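Prolyl-ACP dehydrogenase (PDB 4IRN) catalyses the FAD-dependent oxidation of a prolyl group carried on an acyl carrier protein, a step in the biosynthesis of the cyanotoxin anatoxin-a. Local coordinates at residues Gln46-Val51 with Thr104-Gln109; Thr163-Gly168 with Asn188-Tyr193; Leu174-Gln179 with Ile205-Asp210. All coordinates share one frame; numbering follows the deposited sequence.

In the fold
Contact 1 comes first along the chain and closes before the other two open. It joins helices 42-58 and 101-114 of the N-terminal helical domain, and its centre lies 36 Å from that of contact 2 and 39 Å from that of contact 3, across the chain's centre. Contacts 2 and 3 belong to the middle, mostly beta domain; their centres are 11 Å apart and their segments alternate in sequence. Strands 177-181 and 184-191 are neighbours in one sheet, while strand 202-208 belongs to another. Lys191 NZ bonds to the backbone O of Phe206 and Glu164 OE1 to Thr176 OG1, so the FAD-binding loop of contact 2 is tied to the sheet junction of contact 3.

Contact 1: Gln46-Val51 with Thr104-Gln109; sequences QFRKKV and TAYALQ
Arg48 reaches across to Gln109 and Tyr106 where helix 42-58 packs on helix 101-114, a helix pair of the N-terminal helical domain of the acyl-CoA dehydrogenase fold. The short segments run broadly together at 35°, their axes 8.6 Å apart. The guanidinium grips one atom side-on: Gln109 OE1 accepts from Arg48 NE at 3.0 Å and from Arg48 NH2 at 2.7 Å. Both bonds are bent, since two N-H groups converge on a single oxygen, and the amide and guanidinium planes lie 30° apart. Arginine suits this place because its methylenes can pack on a ring while its flat end makes hydrogen bonds. Arg48 CD sits over the centre of the Tyr106 ring, 3.5 Å from the centroid, in a CH-pi contact, the side chains crossing at about a right angle. With CG anti to the backbone N (chi1 -172°) and the chain extended to NE, the guanidinium is carried past the ring, so any cation-pi attraction is weak.

Farther round, small Ala107 lets the helices come close: its CB meets Phe47 CE2 at 3.7 Å and Val51 CG2 at 4.2 Å. In the second shell, Trp40 stacks on Tyr106, and Gln109 NE2 bonds to Glu292 OE1, consistent with the amide oxygen facing the arginine; the other oxygen of Glu292 makes a long, weak ion pair with Arg48. Val51 CG1 completes the interface, 3.5 Å from Ala107 O.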
loop_
_atom_site.group_PDB
_atom_site.type_symbol
_atom_site.label_atom_id
_atom_site.label_comp_id
_atom_site.label_asym_id
_atom_site.label_seq_id
_atom_site.Cartn_x
_atom_site.Cartn_y
_atom_site.Cartn_z
ATOM N N GLN A 46 27.407 11.867 -23.543
ATOM C CA GLN A 46 27.300 12.279 -24.945
ATOM C C GLN A 46 26.612 11.273 -25.836
ATOM O O GLN A 46 25.831 11.675 -26.685
ATOM C CB GLN A 46 28.663 12.666 -25.559
ATOM C CG GLN A 46 29.302 13.985 -25.099
ATOM C CD GLN A 46 28.425 15.198 -25.285
ATOM O OE1 GLN A 46 27.740 15.654 -24.359
ATOM N NE2 GLN A 46 28.509 15.803 -26.456
ATOM N N PHE A 47 26.889 9.972 -25.666
ATOM C CA PHE A 47 26.246 8.927 -26.476
ATOM C C PHE A 47 24.755 8.822 -26.196
ATOM O O PHE A 47 23.968 8.707 -27.140
ATOM C CB PHE A 47 26.948 7.560 -26.355
ATOM C CG PHE A 47 26.350 6.478 -27.230
ATOM C CD1 PHE A 47 26.348 6.599 -28.613
ATOM C CD2 PHE A 47 25.788 5.338 -26.669
ATOM C CE1 PHE A 47 25.774 5.611 -29.419
ATOM C CE2 PHE A 47 25.232 4.341 -27.478
ATOM C CZ PHE A 47 25.232 4.483 -28.847
ATOM N N ARG A 48 24.361 8.886 -24.902
ATOM C CA ARG A 48 22.959 8.857 -24.472
ATOM C C ARG A 48 22.228 10.089 -25.018
ATOM O O ARG A 48 21.098 9.965 -25.495
ATOM C CB ARG A 48 22.858 8.776 -22.940
ATOM C CG ARG A 48 21.444 8.544 -22.422
ATOM C CD ARG A 48 21.360 8.687 -20.919
ATOM N NE ARG A 48 19.982 8.863 -20.457
ATOM C CZ ARG A 48 19.420 10.040 -20.200
ATOM N NH1 ARG A 48 20.107 11.163 -20.363
ATOM N NH2 ARG A 48 18.160 10.104 -19.789
ATOM N N LYS A 49 22.896 11.254 -24.986
ATOM C CA LYS A 49 22.388 12.530 -25.501
ATOM C C LYS A 49 22.179 12.419 -27.015
ATOM O O LYS A 49 21.191 12.933 -27.530
ATOM C CB LYS A 49 23.351 13.684 -25.160
ATOM C CG LYS A 49 22.718 15.063 -25.203
ATOM C CD LYS A 49 23.776 16.164 -25.097
ATOM C CE LYS A 49 23.191 17.549 -25.256
ATOM N NZ LYS A 49 22.781 17.841 -26.661
ATOM N N LYS A 50 23.088 11.716 -27.719
ATOM C CA LYS A 50 23.016 11.466 -29.162
ATOM C C LYS A 50 21.830 10.533 -29.479
ATOM O O LYS A 50 21.154 10.739 -30.493
ATOM C CB LYS A 50 24.342 10.863 -29.661
ATOM C CG LYS A 50 24.473 10.742 -31.176
ATOM C CD LYS A 50 25.647 9.860 -31.556
ATOM C CE LYS A 50 25.644 9.492 -33.016
ATOM N NZ LYS A 50 26.617 8.409 -33.304
ATOM N N VAL A 51 21.576 9.525 -28.593
ATOM C CA VAL A 51 20.466 8.569 -28.707
ATOM C C VAL A 51 19.126 9.315 -28.556
ATOM O O VAL A 51 18.235 9.109 -29.383
ATOM C CB VAL A 51 20.602 7.362 -27.732
ATOM C CG1 VAL A 51 19.360 6.472 -27.765
ATOM C CG2 VAL A 51 21.844 6.531 -28.049
ATOM N N THR A 104 25.211 0.183 -22.704
ATOM C CA THR A 104 24.033 -0.321 -23.426
ATOM C C THR A 104 22.746 0.025 -22.649
ATOM O O THR A 104 21.818 0.571 -23.244
ATOM C CB THR A 104 24.180 -1.831 -23.726
ATOM O OG1 THR A 104 25.467 -2.100 -24.276
ATOM C CG2 THR A 104 23.112 -2.357 -24.665
ATOM N N ALA A 105 22.729 -0.233 -21.319
ATOM C CA ALA A 105 21.601 0.048 -20.426
ATOM C C ALA A 105 21.324 1.549 -20.320
ATOM O O ALA A 105 20.164 1.965 -20.364
ATOM C CB ALA A 105 21.859 -0.545 -19.045
ATOM N N TYR A 106 22.395 2.358 -20.207
ATOM C CA TYR A 106 22.326 3.821 -20.133
ATOM C C TYR A 106 21.734 4.411 -21.427
ATOM O O TYR A 106 20.866 5.282 -21.362
ATOM C CB TYR A 106 23.725 4.395 -19.855
ATOM C CG TYR A 106 23.742 5.838 -19.394
ATOM C CD1 TYR A 106 22.977 6.256 -18.305
ATOM C CD2 TYR A 106 24.594 6.769 -19.987
ATOM C CE1 TYR A 106 23.035 7.571 -17.843
ATOM C CE2 TYR A 106 24.651 8.090 -19.542
ATOM C CZ TYR A 106 23.875 8.484 -18.467
ATOM O OH TYR A 106 23.927 9.784 -18.029
ATOM N N ALA A 107 22.185 3.898 -22.597
ATOM C CA ALA A 107 21.730 4.299 -23.930
ATOM C C ALA A 107 20.276 3.868 -24.148
ATOM O O ALA A 107 19.517 4.630 -24.750
ATOM C CB ALA A 107 22.630 3.696 -25.000
ATOM N N LEU A 108 19.880 2.684 -23.614
ATOM C CA LEU A 108 18.493 2.180 -23.688
ATOM C C LEU A 108 17.560 3.067 -22.857
ATOM O O LEU A 108 16.425 3.321 -23.272
ATOM C CB LEU A 108 18.358 0.717 -23.220
ATOM C CG LEU A 108 18.963 -0.393 -24.080
ATOM C CD1 LEU A 108 18.989 -1.701 -23.327
ATOM C CD2 LEU A 108 18.230 -0.562 -25.394
ATOM N N GLN A 109 18.085 3.568 -21.648
ATOM C CA GLN A 109 17.345 4.492 -20.804
ATOM C C GLN A 109 17.064 5.758 -21.628
ATOM O O GLN A 109 15.918 6.211 -21.677
ATOM C CB GLN A 109 18.138 4.820 -19.525
ATOM C CG GLN A 109 17.274 5.287 -18.359
ATOM C CD GLN A 109 17.095 6.782 -18.294
ATOM O OE1 GLN A 109 17.741 7.548 -19.010
ATOM N NE2 GLN A 109 16.251 7.237 -17.383
#

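Contact 2: Thr163-Gly168 with Asn188-Tyr193; sequences TEPQAG and NGYKHY. With FAD (flavin-adenine dinucleotide), chain I.
Lys191 and Glu164 form a salt bridge, NZ to OE1 at 2.9 Å, that ties strand 184-191 to the loop holding the flavin. OE1 offers the lone pair turned away from its partner oxygen. The lysine chain bends at chi2 (-78°) and the glutamate runs extended beyond CG, which lets NZ and OE1 meet. Both groups have further partners: Lys191 NZ donates to the backbone oxygens of Phe206 and Ala162, while Glu164 OE1 bonds to Thr176 OG1 and OE2 to Lys175 N. Both charged groups are buried, so the pairing and these extra bonds together satisfy them.

At the cofactor, Thr163 N donates to FAD O2 at 2.8 Å in a nearly straight bond (173°). A type I turn from Glu164 to Ala167 shapes this loop, closed by Ala167 N to Glu164 O at 3.0 Å. Ala167 O accepts in return from Glu164 N and from Thr163 OG1, which approach from the same face of its plane.

Packing surrounds these bonds. The His192 ring is sandwiched, with Pro165 N 3.6 Å above its centre on one face and Tyr193 CE2 3.4 Å above the other, while Thr163 OG1 lies at its edge. Rigid Pro165 also rests its CG 3.4 Å from Tyr190 CD2. Tyr193 CB approaches FAD N10 at 3.5 Å. Gly168, without a side chain, passes close to FAD O5', and its N bonds to Gln307 OE1 of the second subunit.

A backbone N-H directed at the C2 carbonyl of a flavin would probably help stabilise negative charge at N1 and O2 in the reduced cofactor.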
loop_
_atom_site.group_PDB
_atom_site.type_symbol
_atom_site.label_atom_id
_atom_site.label_comp_id
_atom_site.label_asym_id
_atom_site.label_seq_id
_atom_site.Cartn_x
_atom_site.Cartn_y
_atom_site.Cartn_z
ATOM N N THR A 163 6.424 -19.995 -24.662
ATOM C CA THR A 163 5.130 -20.153 -23.973
ATOM C C THR A 163 4.089 -20.946 -24.791
ATOM O O THR A 163 4.104 -20.880 -26.015
ATOM C CB THR A 163 4.597 -18.785 -23.505
ATOM O OG1 THR A 163 3.545 -18.981 -22.564
ATOM C CG2 THR A 163 4.066 -17.942 -24.637
ATOM N N GLU A 164 3.199 -21.678 -24.105
ATOM C CA GLU A 164 2.112 -22.507 -24.660
ATOM C C GLU A 164 0.816 -22.354 -23.825
ATOM O O GLU A 164 0.909 -21.965 -22.664
ATOM C CB GLU A 164 2.529 -23.985 -24.653
ATOM C CG GLU A 164 3.779 -24.293 -25.447
ATOM C CD GLU A 164 4.145 -25.759 -25.539
ATOM O OE1 GLU A 164 5.263 -26.049 -26.022
ATOM O OE2 GLU A 164 3.323 -26.619 -25.145
ATOM N N PRO A 165 -0.383 -22.698 -24.352
ATOM C CA PRO A 165 -1.617 -22.573 -23.537
ATOM C C PRO A 165 -1.626 -23.299 -22.189
ATOM O O PRO A 165 -2.266 -22.808 -21.261
ATOM C CB PRO A 165 -2.717 -23.095 -24.455
ATOM C CG PRO A 165 -2.007 -23.812 -25.528
ATOM C CD PRO A 165 -0.697 -23.146 -25.712
ATOM N N GLN A 166 -0.888 -24.422 -22.067
ATOM C CA GLN A 166 -0.793 -25.231 -20.839
ATOM C C GLN A 166 0.565 -25.046 -20.160
ATOM O O GLN A 166 0.845 -25.703 -19.158
ATOM C CB GLN A 166 -1.023 -26.735 -21.141
ATOM C CG GLN A 166 -2.424 -27.076 -21.649
ATOM C CD GLN A 166 -2.582 -26.956 -23.157
ATOM O OE1 GLN A 166 -1.635 -26.653 -23.905
ATOM N NE2 GLN A 166 -3.794 -27.190 -23.647
ATOM N N ALA A 167 1.420 -24.201 -20.754
ATOM C CA ALA A 167 2.766 -23.932 -20.254
ATOM C C ALA A 167 3.141 -22.440 -20.407
ATOM O O ALA A 167 3.743 -22.050 -21.414
ATOM C CB ALA A 167 3.778 -24.835 -20.955
ATOM N N GLY A 168 2.704 -21.626 -19.440
ATOM C CA GLY A 168 3.041 -20.215 -19.354
ATOM C C GLY A 168 4.077 -20.047 -18.256
ATOM O O GLY A 168 5.285 -20.035 -18.523
ATOM N N ASN A 188 6.338 -30.494 -33.727
ATOM C CA ASN A 188 4.879 -30.424 -33.634
ATOM C C ASN A 188 4.482 -29.792 -32.301
ATOM O O ASN A 188 5.014 -30.175 -31.255
ATOM C CB ASN A 188 4.257 -31.819 -33.788
ATOM C CG ASN A 188 4.190 -32.296 -35.209
ATOM O OD1 ASN A 188 3.288 -31.924 -35.964
ATOM N ND2 ASN A 188 5.142 -33.133 -35.604
ATOM N N GLY A 189 3.585 -28.815 -32.357
ATOM C CA GLY A 189 3.116 -28.095 -31.176
ATOM C C GLY A 189 2.419 -26.783 -31.462
ATOM O O GLY A 189 2.219 -26.407 -32.623
ATOM N N TYR A 190 2.030 -26.082 -30.395
ATOM C CA TYR A 190 1.345 -24.794 -30.495
ATOM C C TYR A 190 1.926 -23.829 -29.480
ATOM O O TYR A 190 2.073 -24.174 -28.306
ATOM C CB TYR A 190 -0.178 -24.976 -30.347
ATOM C CG TYR A 190 -1.000 -23.737 -30.052
ATOM C CD1 TYR A 190 -1.079 -22.686 -30.967
ATOM C CD2 TYR A 190 -1.796 -23.667 -28.923
ATOM C CE1 TYR A 190 -1.880 -21.567 -30.725
ATOM C CE2 TYR A 190 -2.633 -22.579 -28.692
ATOM C CZ TYR A 190 -2.670 -21.529 -29.595
ATOM O OH TYR A 190 -3.480 -20.451 -29.342
ATOM N N LYS A 191 2.323 -22.647 -29.958
ATOM C CA LYS A 191 2.898 -21.599 -29.121
ATOM C C LYS A 191 2.021 -20.371 -29.201
ATOM O O LYS A 191 1.851 -19.823 -30.304
ATOM C CB LYS A 191 4.333 -21.225 -29.549
ATOM C CG LYS A 191 5.361 -22.353 -29.543
ATOM C CD LYS A 191 5.871 -22.685 -28.166
ATOM C CE LYS A 191 6.930 -23.759 -28.172
ATOM N NZ LYS A 191 7.311 -24.125 -26.779
ATOM N N HIS A 192 1.435 -19.967 -28.068
ATOM C CA HIS A 192 0.671 -18.745 -28.061
ATOM C C HIS A 192 1.587 -17.599 -27.633
ATOM O O HIS A 192 2.656 -17.871 -27.088
ATOM C CB HIS A 192 -0.638 -18.873 -27.255
ATOM C CG HIS A 192 -0.556 -19.009 -25.755
ATOM N ND1 HIS A 192 0.656 -18.987 -25.088
ATOM C CD2 HIS A 192 -1.545 -19.129 -24.844
ATOM C CE1 HIS A 192 0.356 -19.092 -23.798
ATOM N NE2 HIS A 192 -0.954 -19.188 -23.601
ATOM N N TYR A 193 1.235 -16.354 -27.977
ATOM C CA TYR A 193 2.046 -15.147 -27.715
ATOM C C TYR A 193 3.480 -15.243 -28.278
ATOM O O TYR A 193 4.390 -15.688 -27.575
ATOM C CB TYR A 193 2.062 -14.716 -26.226
ATOM C CG TYR A 193 0.718 -14.781 -25.537
ATOM C CD1 TYR A 193 -0.314 -13.920 -25.898
ATOM C CD2 TYR A 193 0.481 -15.690 -24.510
ATOM C CE1 TYR A 193 -1.562 -13.989 -25.278
ATOM C CE2 TYR A 193 -0.757 -15.756 -23.872
ATOM C CZ TYR A 193 -1.774 -14.900 -24.254
ATOM O OH TYR A 193 -2.996 -14.968 -23.626
HETATM P PA FAD I . -0.449 -18.297 -16.293
HETATM O O1A FAD I . 0.962 -18.728 -16.377
HETATM O O2A FAD I . -1.581 -19.100 -16.914
HETATM O O5B FAD I . -0.880 -18.182 -14.780
HETATM C C5B FAD I . -2.174 -17.658 -14.437
HETATM C C4B FAD I . -2.021 -16.793 -13.215
HETATM O O4B FAD I . -1.695 -17.619 -12.085
HETATM C C3B FAD I . -0.960 -15.697 -13.320
HETATM O O3B FAD I . -1.579 -14.428 -13.168
HETATM C C2B FAD I . 0.065 -15.997 -12.214
HETATM O O2B FAD I . 0.207 -14.867 -11.367
HETATM C C1B FAD I . -0.560 -17.127 -11.395
HETATM N N9A FAD I . 0.346 -18.242 -11.121
HETATM C C8A FAD I . 0.688 -19.253 -11.979
HETATM N N7A FAD I . 1.569 -20.093 -11.490
HETATM C C5A FAD I . 1.827 -19.604 -10.222
HETATM C C6A FAD I . 2.690 -20.039 -9.186
HETATM N N6A FAD I . 3.473 -21.116 -9.272
HETATM N N1A FAD I . 2.723 -19.311 -8.049
HETATM C C2A FAD I . 1.937 -18.236 -7.953
HETATM N N3A FAD I . 1.080 -17.743 -8.852
HETATM C C4A FAD I . 1.073 -18.464 -9.975
HETATM N N1 FAD I . 6.070 -15.780 -24.464
HETATM C C2 FAD I . 7.005 -16.282 -25.340
HETATM O O2 FAD I . 7.427 -17.432 -25.221
HETATM N N3 FAD I . 7.470 -15.499 -26.395
HETATM C C4 FAD I . 7.074 -14.213 -26.671
HETATM O O4 FAD I . 7.553 -13.617 -27.635
HETATM C C4X FAD I . 6.073 -13.677 -25.746
HETATM N N5 FAD I . 5.616 -12.464 -25.962
HETATM C C5X FAD I . 4.615 -11.989 -25.114
HETATM C C6 FAD I . 4.121 -10.699 -25.331
HETATM C C7 FAD I . 3.138 -10.154 -24.512
HETATM C C7M FAD I . 2.699 -8.728 -24.722
HETATM C C8 FAD I . 2.612 -10.930 -23.455
HETATM C C8M FAD I . 1.551 -10.388 -22.533
HETATM C C9 FAD I . 3.087 -12.218 -23.249
HETATM C C9A FAD I . 4.085 -12.766 -24.049
HETATM N N10 FAD I . 4.607 -14.076 -23.851
HETATM C C10 FAD I . 5.607 -14.550 -24.662
HETATM C "C1'" FAD I . 3.997 -14.943 -22.817
HETATM C "C2'" FAD I . 4.256 -14.364 -21.434
HETATM O "O2'" FAD I . 5.586 -14.629 -20.994
HETATM C "C3'" FAD I . 3.213 -14.869 -20.438
HETATM O "O3'" FAD I . 2.403 -13.777 -20.011
HETATM C "C4'" FAD I . 3.795 -15.581 -19.215
HETATM O "O4'" FAD I . 4.565 -16.711 -19.630
HETATM C "C5'" FAD I . 2.744 -15.950 -18.183
HETATM O "O5'" FAD I . 1.861 -16.959 -18.700
HETATM P P FAD I . 0.269 -16.758 -18.596
HETATM O O1P FAD I . -0.126 -15.352 -18.851
HETATM O O2P FAD I . -0.105 -17.871 -19.544
HETATM O O3P FAD I . -0.412 -16.933 -17.158
#

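Contact 3: Leu174-Gln179 with Ile205-Asp210; sequences LKTTAQ and IFATID
Thr208 and Thr177 form a single beta bridge, with two backbone bonds on Thr208: its N donates to Thr176 O at 2.8 Å, and its O accepts from Ala178 N, also at 2.8 Å. This is the pattern of a parallel bridge, but it stays single, consistent with the 70° between the short strands 177-179 and 205-208.

Followed outward, Thr208 CB stands 4.0 Å from Thr176 O. Rotation about CA-CB (chi1 -172°) sets the hydroxyl opposite the backbone N and leaves the methyl between N and the carbonyl carbon. Thr208 CG2 thus turns to the other segment, 3.4 Å from Thr176 O, with Leu174 O and Thr177 CG2 farther off. OG1 lies near Asp210 O and Gly217 O, both weak partners. A threonine suits the spot, a beta-branched residue with a methyl for the neighbouring chain and a hydroxyl beside those backbone oxygens.

Beside the bridge, Ala178 CB meets Ala207 CB at 4.1 Å, two small residues where the backbones come together, with Leu187 and Phe221 packed over both. Leu174 CD1 touches Phe206 CB at 4.0 Å, while the Phe206 ring leads away to meet the rings of Phe272 and FAD-binding His160.

The bridge joins the edge of the antiparallel sheet to strand 202-208 of the mixed sheet, where two sheets pack against each other, as in the middle beta domain of acyl-CoA dehydrogenases.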
loop_
_atom_site.group_PDB
_atom_site.type_symbol
_atom_site.label_atom_id
_atom_site.label_comp_id
_atom_site.label_asym_id
_atom_site.label_seq_id
_atom_site.Cartn_x
_atom_site.Cartn_y
_atom_site.Cartn_z
ATOM N N LEU A 174 6.298 -28.003 -21.180
ATOM C CA LEU A 174 6.142 -27.786 -22.626
ATOM C C LEU A 174 5.674 -29.067 -23.293
ATOM O O LEU A 174 6.199 -30.150 -22.995
ATOM C CB LEU A 174 7.485 -27.402 -23.299
ATOM C CG LEU A 174 8.088 -26.052 -23.010
ATOM C CD1 LEU A 174 9.431 -25.901 -23.674
ATOM C CD2 LEU A 174 7.169 -24.951 -23.421
ATOM N N LYS A 175 4.733 -28.937 -24.224
ATOM C CA LYS A 175 4.233 -30.076 -24.977
ATOM C C LYS A 175 4.807 -30.162 -26.396
ATOM O O LYS A 175 4.776 -31.242 -26.974
ATOM C CB LYS A 175 2.692 -30.147 -24.951
ATOM C CG LYS A 175 2.065 -30.329 -23.552
ATOM C CD LYS A 175 2.408 -31.682 -22.854
ATOM C CE LYS A 175 2.098 -31.724 -21.364
ATOM N NZ LYS A 175 3.220 -32.299 -20.554
ATOM N N THR A 176 5.352 -29.048 -26.951
ATOM C CA THR A 176 5.969 -29.002 -28.291
ATOM C C THR A 176 7.088 -30.031 -28.381
ATOM O O THR A 176 8.111 -29.894 -27.711
ATOM C CB THR A 176 6.389 -27.561 -28.703
ATOM O OG1 THR A 176 5.238 -26.716 -28.697
ATOM C CG2 THR A 176 7.024 -27.505 -30.084
ATOM N N THR A 177 6.850 -31.092 -29.156
ATOM C CA THR A 177 7.799 -32.192 -29.318
ATOM C C THR A 177 8.683 -32.028 -30.534
ATOM O O THR A 177 8.252 -31.459 -31.536
ATOM C CB THR A 177 7.095 -33.564 -29.312
ATOM O OG1 THR A 177 6.039 -33.587 -30.281
ATOM C CG2 THR A 177 6.585 -33.950 -27.945
ATOM N N ALA A 178 9.919 -32.540 -30.440
ATOM C CA ALA A 178 10.906 -32.550 -31.511
ATOM C C ALA A 178 11.429 -33.980 -31.685
ATOM O O ALA A 178 12.215 -34.456 -30.856
ATOM C CB ALA A 178 12.039 -31.596 -31.189
ATOM N N GLN A 179 10.915 -34.683 -32.716
ATOM C CA GLN A 179 11.310 -36.057 -33.019
ATOM C C GLN A 179 12.409 -36.122 -34.084
ATOM O O GLN A 179 12.222 -35.622 -35.191
ATOM C CB GLN A 179 10.100 -36.952 -33.361
ATOM C CG GLN A 179 9.398 -37.549 -32.125
ATOM C CD GLN A 179 10.316 -38.379 -31.241
ATOM O OE1 GLN A 179 11.000 -39.306 -31.699
ATOM N NE2 GLN A 179 10.348 -38.063 -29.950
ATOM N N ILE A 205 12.768 -21.443 -31.068
ATOM C CA ILE A 205 11.740 -22.338 -30.539
ATOM C C ILE A 205 12.232 -23.298 -29.464
ATOM O O ILE A 205 13.224 -23.989 -29.652
ATOM C CB ILE A 205 10.992 -23.047 -31.705
ATOM C CG1 ILE A 205 10.574 -22.003 -32.775
ATOM C CG2 ILE A 205 9.854 -23.933 -31.211
ATOM C CD1 ILE A 205 9.344 -22.226 -33.576
ATOM N N PHE A 206 11.492 -23.352 -28.347
ATOM C CA PHE A 206 11.762 -24.223 -27.203
ATOM C C PHE A 206 10.857 -25.437 -27.285
ATOM O O PHE A 206 9.642 -25.305 -27.196
ATOM C CB PHE A 206 11.619 -23.446 -25.877
ATOM C CG PHE A 206 12.789 -22.512 -25.654
ATOM C CD1 PHE A 206 12.787 -21.221 -26.183
ATOM C CD2 PHE A 206 13.901 -22.926 -24.933
ATOM C CE1 PHE A 206 13.891 -20.372 -26.011
ATOM C CE2 PHE A 206 14.996 -22.069 -24.747
ATOM C CZ PHE A 206 14.983 -20.797 -25.286
ATOM N N ALA A 207 11.446 -26.607 -27.530
ATOM C CA ALA A 207 10.735 -27.883 -27.690
ATOM C C ALA A 207 11.327 -28.987 -26.793
ATOM O O ALA A 207 12.291 -28.737 -26.071
ATOM C CB ALA A 207 10.771 -28.313 -29.158
ATOM N N THR A 208 10.737 -30.199 -26.827
ATOM C CA THR A 208 11.205 -31.347 -26.043
ATOM C C THR A 208 11.478 -32.578 -26.914
ATOM O O THR A 208 10.675 -32.904 -27.790
ATOM C CB THR A 208 10.317 -31.594 -24.797
ATOM O OG1 THR A 208 10.913 -32.597 -23.971
ATOM C CG2 THR A 208 8.871 -31.974 -25.138
ATOM N N ILE A 209 12.626 -33.241 -26.688
ATOM C CA ILE A 209 12.988 -34.457 -27.433
ATOM C C ILE A 209 12.173 -35.659 -26.928
ATOM O O ILE A 209 11.823 -36.542 -27.714
ATOM C CB ILE A 209 14.512 -34.735 -27.472
ATOM C CG1 ILE A 209 15.150 -34.674 -26.064
ATOM C CG2 ILE A 209 15.193 -33.791 -28.454
ATOM C CD1 ILE A 209 16.391 -35.507 -25.868
ATOM N N ASP A 210 11.851 -35.658 -25.613
ATOM C CA ASP A 210 11.041 -36.661 -24.928
ATOM C C ASP A 210 10.334 -36.026 -23.729
ATOM O O ASP A 210 11.008 -35.612 -22.786
ATOM C CB ASP A 210 11.885 -37.876 -24.500
ATOM C CG ASP A 210 11.102 -39.078 -23.975
ATOM O OD1 ASP A 210 9.860 -39.139 -24.191
ATOM O OD2 ASP A 210 11.727 -39.963 -23.367
#